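Long-range contact in uncharacterized protein (Thermus thermophilus, PDB 2DBS), which is of unknown function but forms a two-chain assembly whose beta-sheet runs on from one subunit into the other: residues L11-L24 against Y65-L77. Numbering follows the deposited sequence.
Sequences LDGVLMQYLLEADL and YALFLQGRPIRLL
Pro73 reaches the Tyr18 ring with its CG, which lies over one face, 3.8 Å from the ring centroid and 28° off the normal, a CH-pi contact. The approach is displaced toward one side of the ring, since the shortest separation is from Pro73 CG to Tyr18 CD2, 3.4 Å. At the far end of the tyrosine, one water donates to Pro73 O at 2.7 Å and hydrogen-bonds Tyr18 OH at 3.2 Å, so Pro73 meets the ring directly through CG and the hydroxyl indirectly, through its carbonyl and the water.

Pro73 CB, next along the ring, meets Leu15 CD1. Leu15 carries CG trans to the main-chain nitrogen (chi1 -180°), which puts CD1 among three partners, Pro73 CB, Ala66 CB and Leu76 CD2, the last at 3.8 Å; it thereby touches both strands of the hairpin. Leu15 CB meets the Phe68 ring at its edge, near the ring plane, 3.8 Å from CZ. The side chains of Leu11 and Phe68 run alongside each other in opposing senses, bringing Leu11 CD2 to 3.6 Å from Phe68 CD2. Val14 CG1 rests near Gly71 O, in the type I' turn from Leu69 to Arg72, and near Pro73 CD just after it.

Helix segment 11-20 thus packs on one face of the sheet, nearer strand 72-77 (axes 7.8 Å apart, crossing at -59°) than strand 65-69. Leu36 of strand 33-38 also touches Leu11 and Phe68, and Val85 of the second subunit packs on Tyr18. No direct hydrogen bond joins the segments, which implies that apolar side-chain fit, supplemented by the CH-pi contact and one bridging water, holds helix to hairpin.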
ATOM      1  N   LEU B  11       6.991   8.598 -12.389  1.00 47.02           N
ATOM      2  CA  LEU B  11       6.567   8.719 -11.003  1.00 46.70           C
ATOM      3  C   LEU B  11       7.685   8.407 -10.014  1.00 46.16           C
ATOM      4  O   LEU B  11       7.705   8.928  -8.895  1.00 45.55           O
ATOM      5  CB  LEU B  11       5.366   7.806 -10.727  1.00 47.08           C
ATOM      6  CG  LEU B  11       3.994   8.242 -11.251  1.00 45.99           C
ATOM      7  CD1 LEU B  11       2.941   7.250 -10.770  1.00 46.81           C
ATOM      8  CD2 LEU B  11       3.663   9.640 -10.755  1.00 46.22           C
ATOM      9  N   ASP B  12       8.619   7.557 -10.420  1.00 46.67           N
ATOM     10  CA  ASP B  12       9.712   7.203  -9.537  1.00 46.11           C
ATOM     11  C   ASP B  12      10.596   8.422  -9.451  1.00 45.63           C
ATOM     12  O   ASP B  12      11.232   8.677  -8.429  1.00 45.66           O
ATOM     13  CB  ASP B  12      10.502   6.031 -10.090  1.00 49.13           C
ATOM     14  CG  ASP B  12      11.328   5.351  -9.023  1.00 52.94           C
ATOM     15  OD1 ASP B  12      12.070   6.057  -8.298  1.00 54.97           O
ATOM     16  OD2 ASP B  12      11.231   4.108  -8.908  1.00 55.52           O
ATOM     17  N   GLY B  13      10.620   9.181 -10.542  1.00 44.44           N
ATOM     18  CA  GLY B  13      11.413  10.388 -10.570  1.00 42.94           C
ATOM     19  C   GLY B  13      10.853  11.342  -9.543  1.00 41.31           C
ATOM     20  O   GLY B  13      11.591  11.818  -8.677  1.00 42.05           O
ATOM     21  N   VAL B  14       9.547  11.602  -9.628  1.00 39.93           N
ATOM     22  CA  VAL B  14       8.880  12.523  -8.703  1.00 36.78           C
ATOM     23  C   VAL B  14       9.086  12.093  -7.262  1.00 35.71           C
ATOM     24  O   VAL B  14       9.165  12.934  -6.363  1.00 33.82           O
ATOM     25  CB  VAL B  14       7.371  12.606  -8.978  1.00 35.98           C
ATOM     26  CG1 VAL B  14       6.749  13.698  -8.097  1.00 37.42           C
ATOM     27  CG2 VAL B  14       7.129  12.877 -10.450  1.00 33.04           C
ATOM     28  N   LEU B  15       9.182  10.782  -7.053  1.00 35.85           N
ATOM     29  CA  LEU B  15       9.392  10.227  -5.719  1.00 35.91           C
ATOM     30  C   LEU B  15      10.757  10.609  -5.165  1.00 36.60           C
ATOM     31  O   LEU B  15      10.860  11.033  -4.021  1.00 35.20           O
ATOM     32  CB  LEU B  15       9.257   8.706  -5.745  1.00 35.03           C
ATOM     33  CG  LEU B  15       9.452   8.001  -4.405  1.00 35.77           C
ATOM     34  CD1 LEU B  15       8.305   8.287  -3.440  1.00 36.03           C
ATOM     35  CD2 LEU B  15       9.533   6.529  -4.662  1.00 37.36           C
HETATM   36  N   MSE B  16      11.806  10.470  -5.969  1.00 39.43           N
HETATM   37  CA  MSE B  16      13.136  10.821  -5.481  1.00 41.84           C
HETATM   38  C   MSE B  16      13.327  12.315  -5.209  1.00 41.01           C
HETATM   39  O   MSE B  16      14.100  12.682  -4.323  1.00 40.06           O
HETATM   40  CB  MSE B  16      14.242  10.313  -6.421  1.00 46.60           C
HETATM   41  CG  MSE B  16      15.666  10.433  -5.804  1.00 51.48           C
HETATM   42 SE   MSE B  16      15.938   9.677  -3.936  1.00 59.53          SE
HETATM   43  CE  MSE B  16      14.450   8.414  -3.880  1.00 57.18           C
ATOM     44  N   GLN B  17      12.637  13.173  -5.954  1.00 39.93           N
ATOM     45  CA  GLN B  17      12.740  14.612  -5.706  1.00 40.48           C
ATOM     46  C   GLN B  17      12.300  14.874  -4.269  1.00 39.32           C
ATOM     47  O   GLN B  17      12.893  15.694  -3.565  1.00 39.47           O
ATOM     48  CB  GLN B  17      11.868  15.388  -6.696  1.00 41.56           C
ATOM     49  CG  GLN B  17      12.339  15.192  -8.130  1.00 44.69           C
ATOM     50  CD  GLN B  17      11.597  16.052  -9.120  1.00 46.60           C
ATOM     51  OE1 GLN B  17      11.481  17.259  -8.923  1.00 49.85           O
ATOM     52  NE2 GLN B  17      11.100  15.443 -10.202  1.00 45.33           N
ATOM     53  N   TYR B  18      11.267  14.149  -3.842  1.00 38.55           N
ATOM     54  CA  TYR B  18      10.733  14.244  -2.486  1.00 37.45           C
ATOM     55  C   TYR B  18      11.684  13.597  -1.488  1.00 38.89           C
ATOM     56  O   TYR B  18      12.002  14.173  -0.457  1.00 39.06           O
ATOM     57  CB  TYR B  18       9.379  13.546  -2.411  1.00 36.45           C
ATOM     58  CG  TYR B  18       8.189  14.428  -2.714  1.00 34.00           C
ATOM     59  CD1 TYR B  18       7.583  15.181  -1.707  1.00 32.36           C
ATOM     60  CD2 TYR B  18       7.649  14.493  -4.001  1.00 31.39           C
ATOM     61  CE1 TYR B  18       6.457  15.974  -1.980  1.00 30.75           C
ATOM     62  CE2 TYR B  18       6.531  15.285  -4.275  1.00 29.37           C
ATOM     63  CZ  TYR B  18       5.943  16.020  -3.261  1.00 27.83           C
ATOM     64  OH  TYR B  18       4.845  16.803  -3.518  1.00 28.37           O
ATOM     65  N   LEU B  19      12.137  12.392  -1.792  1.00 40.17           N
ATOM     66  CA  LEU B  19      13.052  11.712  -0.894  1.00 43.08           C
ATOM     67  C   LEU B  19      14.297  12.559  -0.673  1.00 43.17           C
ATOM     68  O   LEU B  19      14.825  12.631   0.440  1.00 43.97           O
ATOM     69  CB  LEU B  19      13.417  10.342  -1.465  1.00 44.90           C
ATOM     70  CG  LEU B  19      12.445   9.236  -1.046  1.00 45.62           C
ATOM     71  CD1 LEU B  19      12.737   8.884   0.394  1.00 47.64           C
ATOM     72  CD2 LEU B  19      10.990   9.684  -1.192  1.00 45.58           C
ATOM     73  N   LEU B  20      14.746  13.214  -1.732  1.00 42.82           N
ATOM     74  CA  LEU B  20      15.913  14.068  -1.643  1.00 44.01           C
ATOM     75  C   LEU B  20      15.574  15.479  -1.161  1.00 46.63           C
ATOM     76  O   LEU B  20      15.737  15.797   0.031  1.00 48.02           O
ATOM     77  CB  LEU B  20      16.616  14.143  -2.995  1.00 40.88           C
ATOM     78  CG  LEU B  20      17.289  12.846  -3.417  1.00 39.19           C
ATOM     79  CD1 LEU B  20      17.845  13.028  -4.795  1.00 37.51           C
ATOM     80  CD2 LEU B  20      18.385  12.453  -2.419  1.00 38.74           C
ATOM     81  N   GLU B  21      15.095  16.327  -2.071  1.00 48.21           N
ATOM     82  CA  GLU B  21      14.764  17.706  -1.712  1.00 49.16           C
ATOM     83  C   GLU B  21      13.553  17.854  -0.776  1.00 49.50           C
ATOM     84  O   GLU B  21      12.760  18.793  -0.875  1.00 50.78           O
ATOM     85  CB  GLU B  21      14.607  18.548  -2.986  1.00 48.16           C
ATOM     86  CG  GLU B  21      15.927  18.726  -3.705  1.00 48.37           C
ATOM     87  CD  GLU B  21      15.922  19.856  -4.698  1.00 50.22           C
ATOM     88  OE1 GLU B  21      15.181  19.766  -5.703  1.00 51.16           O
ATOM     89  OE2 GLU B  21      16.668  20.837  -4.469  1.00 52.10           O
ATOM     90  N   ALA B  22      13.435  16.909   0.148  1.00 49.40           N
ATOM     91  CA  ALA B  22      12.370  16.913   1.135  1.00 49.73           C
ATOM     92  C   ALA B  22      12.759  16.017   2.320  1.00 50.23           C
ATOM     93  O   ALA B  22      11.903  15.643   3.137  1.00 50.05           O
ATOM     94  CB  ALA B  22      11.066  16.443   0.516  1.00 49.63           C
ATOM     95  N   ASP B  23      14.053  15.678   2.397  1.00 49.55           N
ATOM     96  CA  ASP B  23      14.612  14.863   3.483  1.00 48.96           C
ATOM     97  C   ASP B  23      13.752  13.650   3.875  1.00 48.76           C
ATOM     98  O   ASP B  23      13.284  13.539   5.012  1.00 48.25           O
ATOM     99  CB  ASP B  23      14.848  15.766   4.712  1.00 49.82           C
ATOM    100  CG  ASP B  23      15.400  15.012   5.929  1.00 50.17           C
ATOM    101  OD1 ASP B  23      15.527  15.631   7.012  1.00 47.89           O
ATOM    102  OD2 ASP B  23      15.708  13.806   5.807  1.00 53.51           O
ATOM    103  N   LEU B  24      13.559  12.727   2.945  1.00 47.57           N
ATOM    104  CA  LEU B  24      12.748  11.554   3.237  1.00 47.04           C
ATOM    105  C   LEU B  24      13.619  10.302   3.254  1.00 48.02           C
ATOM    106  O   LEU B  24      13.308   9.315   3.933  1.00 47.89           O
ATOM    107  CB  LEU B  24      11.642  11.439   2.187  1.00 44.87           C
ATOM    108  CG  LEU B  24      10.206  11.324   2.690  1.00 43.72           C
ATOM    109  CD1 LEU B  24       9.967  12.290   3.829  1.00 42.75           C
ATOM    110  CD2 LEU B  24       9.253  11.586   1.538  1.00 42.81           C
ATOM    111  N   TYR B  65       6.351   0.804  -0.112  1.00 29.74           N
ATOM    112  CA  TYR B  65       5.198   1.189  -0.897  1.00 28.80           C
ATOM    113  C   TYR B  65       5.069   2.692  -0.914  1.00 28.08           C
ATOM    114  O   TYR B  65       5.058   3.309   0.131  1.00 26.94           O
ATOM    115  CB  TYR B  65       3.923   0.586  -0.297  1.00 30.72           C
ATOM    116  CG  TYR B  65       3.637  -0.806  -0.789  1.00 32.28           C
ATOM    117  CD1 TYR B  65       4.344  -1.898  -0.292  1.00 33.39           C
ATOM    118  CD2 TYR B  65       2.733  -1.017  -1.835  1.00 31.66           C
ATOM    119  CE1 TYR B  65       4.165  -3.171  -0.835  1.00 35.19           C
ATOM    120  CE2 TYR B  65       2.549  -2.269  -2.380  1.00 32.22           C
ATOM    121  CZ  TYR B  65       3.268  -3.339  -1.882  1.00 33.92           C
ATOM    122  OH  TYR B  65       3.116  -4.574  -2.450  1.00 34.49           O
ATOM    123  N   ALA B  66       4.959   3.273  -2.103  1.00 27.28           N
ATOM    124  CA  ALA B  66       4.807   4.701  -2.250  1.00 25.39           C
ATOM    125  C   ALA B  66       3.434   4.922  -2.844  1.00 25.69           C
ATOM    126  O   ALA B  66       3.226   4.683  -4.029  1.00 26.28           O
ATOM    127  CB  ALA B  66       5.869   5.233  -3.174  1.00 27.00           C
ATOM    128  N   LEU B  67       2.490   5.358  -2.013  1.00 25.32           N
ATOM    129  CA  LEU B  67       1.114   5.608  -2.465  1.00 24.88           C
ATOM    130  C   LEU B  67       1.017   6.976  -3.121  1.00 24.84           C
ATOM    131  O   LEU B  67       1.272   7.994  -2.489  1.00 22.80           O
ATOM    132  CB  LEU B  67       0.129   5.515  -1.301  1.00 23.37           C
ATOM    133  CG  LEU B  67       0.025   4.155  -0.598  1.00 25.03           C
ATOM    134  CD1 LEU B  67      -0.889   4.254   0.621  1.00 24.26           C
ATOM    135  CD2 LEU B  67      -0.499   3.115  -1.570  1.00 23.58           C
ATOM    136  N   PHE B  68       0.645   6.971  -4.398  1.00 25.69           N
ATOM    137  CA  PHE B  68       0.553   8.165  -5.208  1.00 27.17           C
ATOM    138  C   PHE B  68      -0.853   8.637  -5.477  1.00 30.04           C
ATOM    139  O   PHE B  68      -1.781   7.842  -5.586  1.00 31.26           O
ATOM    140  CB  PHE B  68       1.242   7.934  -6.561  1.00 26.79           C
ATOM    141  CG  PHE B  68       2.742   8.058  -6.512  1.00 28.26           C
ATOM    142  CD1 PHE B  68       3.509   7.164  -5.772  1.00 27.33           C
ATOM    143  CD2 PHE B  68       3.383   9.102  -7.170  1.00 26.73           C
ATOM    144  CE1 PHE B  68       4.871   7.317  -5.689  1.00 26.30           C
ATOM    145  CE2 PHE B  68       4.751   9.259  -7.090  1.00 26.48           C
ATOM    146  CZ  PHE B  68       5.496   8.369  -6.350  1.00 26.62           C
ATOM    147  N   LEU B  69      -0.991   9.952  -5.591  1.00 31.81           N
ATOM    148  CA  LEU B  69      -2.252  10.607  -5.913  1.00 33.74           C
ATOM    149  C   LEU B  69      -1.930  11.768  -6.847  1.00 35.32           C
ATOM    150  O   LEU B  69      -0.960  12.501  -6.619  1.00 34.95           O
ATOM    151  CB  LEU B  69      -2.933  11.164  -4.669  1.00 35.07           C
ATOM    152  CG  LEU B  69      -4.212  10.450  -4.250  1.00 34.59           C
ATOM    153  CD1 LEU B  69      -4.928  11.304  -3.225  1.00 32.23           C
ATOM    154  CD2 LEU B  69      -5.092  10.195  -5.472  1.00 33.81           C
ATOM    155  N   GLN B  70      -2.751  11.926  -7.889  1.00 35.97           N
ATOM    156  CA  GLN B  70      -2.599  12.980  -8.894  1.00 35.60           C
ATOM    157  C   GLN B  70      -1.116  13.203  -9.267  1.00 34.95           C
ATOM    158  O   GLN B  70      -0.622  14.333  -9.345  1.00 34.85           O
ATOM    159  CB  GLN B  70      -3.250  14.293  -8.399  1.00 38.09           C
ATOM    160  CG  GLN B  70      -4.676  14.168  -7.784  1.00 38.46           C
ATOM    161  CD  GLN B  70      -5.763  13.817  -8.799  1.00 39.61           C
ATOM    162  OE1 GLN B  70      -5.765  14.330  -9.921  1.00 39.00           O
ATOM    163  NE2 GLN B  70      -6.699  12.953  -8.401  1.00 39.86           N
ATOM    164  N   GLY B  71      -0.412  12.095  -9.471  1.00 33.65           N
ATOM    165  CA  GLY B  71       0.973  12.154  -9.879  1.00 31.38           C
ATOM    166  C   GLY B  71       2.013  12.521  -8.857  1.00 30.57           C
ATOM    167  O   GLY B  71       3.130  12.865  -9.230  1.00 29.66           O
ATOM    168  N   ARG B  72       1.677  12.462  -7.576  1.00 29.82           N
ATOM    169  CA  ARG B  72       2.673  12.780  -6.563  1.00 29.50           C
ATOM    170  C   ARG B  72       2.546  11.840  -5.368  1.00 28.30           C
ATOM    171  O   ARG B  72       1.485  11.260  -5.139  1.00 29.80           O
ATOM    172  CB  ARG B  72       2.574  14.273  -6.165  1.00 29.95           C
ATOM    173  CG  ARG B  72       1.771  14.645  -4.923  1.00 32.26           C
ATOM    174  CD  ARG B  72       0.251  14.524  -5.115  1.00 34.95           C
ATOM    175  NE  ARG B  72      -0.252  15.235  -6.290  1.00 35.82           N
ATOM    176  CZ  ARG B  72      -0.120  16.543  -6.512  1.00 35.38           C
ATOM    177  NH1 ARG B  72       0.505  17.318  -5.630  1.00 34.01           N
ATOM    178  NH2 ARG B  72      -0.608  17.069  -7.632  1.00 34.08           N
ATOM    179  N   PRO B  73       3.643  11.618  -4.634  1.00 26.92           N
ATOM    180  CA  PRO B  73       3.562  10.726  -3.475  1.00 26.63           C
ATOM    181  C   PRO B  73       2.798  11.370  -2.335  1.00 26.23           C
ATOM    182  O   PRO B  73       2.966  12.556  -2.057  1.00 24.62           O
ATOM    183  CB  PRO B  73       5.028  10.463  -3.125  1.00 27.08           C
ATOM    184  CG  PRO B  73       5.729  11.685  -3.649  1.00 27.15           C
ATOM    185  CD  PRO B  73       5.045  11.924  -4.966  1.00 27.57           C
ATOM    186  N   ILE B  74       1.945  10.576  -1.694  1.00 26.67           N
ATOM    187  CA  ILE B  74       1.135  11.041  -0.571  1.00 27.00           C
ATOM    188  C   ILE B  74       1.545  10.315   0.733  1.00 27.36           C
ATOM    189  O   ILE B  74       1.450  10.875   1.819  1.00 27.22           O
ATOM    190  CB  ILE B  74      -0.384  10.851  -0.882  1.00 25.74           C
ATOM    191  CG1 ILE B  74      -0.753  11.681  -2.106  1.00 25.35           C
ATOM    192  CG2 ILE B  74      -1.231  11.306   0.269  1.00 23.69           C
ATOM    193  CD1 ILE B  74      -0.457  13.155  -1.937  1.00 27.17           C
ATOM    194  N   ARG B  75       2.029   9.084   0.623  1.00 27.02           N
ATOM    195  CA  ARG B  75       2.459   8.358   1.804  1.00 26.15           C
ATOM    196  C   ARG B  75       3.352   7.170   1.467  1.00 24.59           C
ATOM    197  O   ARG B  75       3.236   6.590   0.395  1.00 23.09           O
ATOM    198  CB  ARG B  75       1.238   7.890   2.604  1.00 27.90           C
ATOM    199  CG  ARG B  75       1.577   6.954   3.745  1.00 28.02           C
ATOM    200  CD  ARG B  75       0.338   6.533   4.492  1.00 30.89           C
ATOM    201  NE  ARG B  75      -0.121   7.556   5.419  1.00 32.65           N
ATOM    202  CZ  ARG B  75      -1.287   7.517   6.055  1.00 33.63           C
ATOM    203  NH1 ARG B  75      -2.116   6.504   5.862  1.00 31.46           N
ATOM    204  NH2 ARG B  75      -1.627   8.499   6.886  1.00 34.89           N
ATOM    205  N   LEU B  76       4.248   6.826   2.392  1.00 24.50           N
ATOM    206  CA  LEU B  76       5.159   5.701   2.227  1.00 25.07           C
ATOM    207  C   LEU B  76       4.915   4.672   3.349  1.00 26.50           C
ATOM    208  O   LEU B  76       4.873   5.035   4.520  1.00 26.41           O
ATOM    209  CB  LEU B  76       6.618   6.178   2.282  1.00 25.15           C
ATOM    210  CG  LEU B  76       7.223   7.216   1.323  1.00 24.76           C
ATOM    211  CD1 LEU B  76       8.714   7.183   1.505  1.00 25.75           C
ATOM    212  CD2 LEU B  76       6.929   6.912  -0.129  1.00 26.74           C
ATOM    213  N   LEU B  77       4.745   3.398   2.990  1.00 27.32           N
ATOM    214  CA  LEU B  77       4.506   2.329   3.964  1.00 28.25           C
ATOM    215  C   LEU B  77       5.778   1.503   4.047  1.00 30.39           C
ATOM    216  O   LEU B  77       6.191   0.902   3.058  1.00 30.70           O
ATOM    217  CB  LEU B  77       3.346   1.448   3.497  1.00 26.72           C
ATOM    218  CG  LEU B  77       2.166   2.272   2.969  1.00 27.08           C
ATOM    219  CD1 LEU B  77       1.289   1.461   2.070  1.00 25.82           C
ATOM    220  CD2 LEU B  77       1.378   2.832   4.147  1.00 30.21           C
TER
HETATM  221  O   HOH W   1       2.726  15.188  -1.766  1.00 16.55           O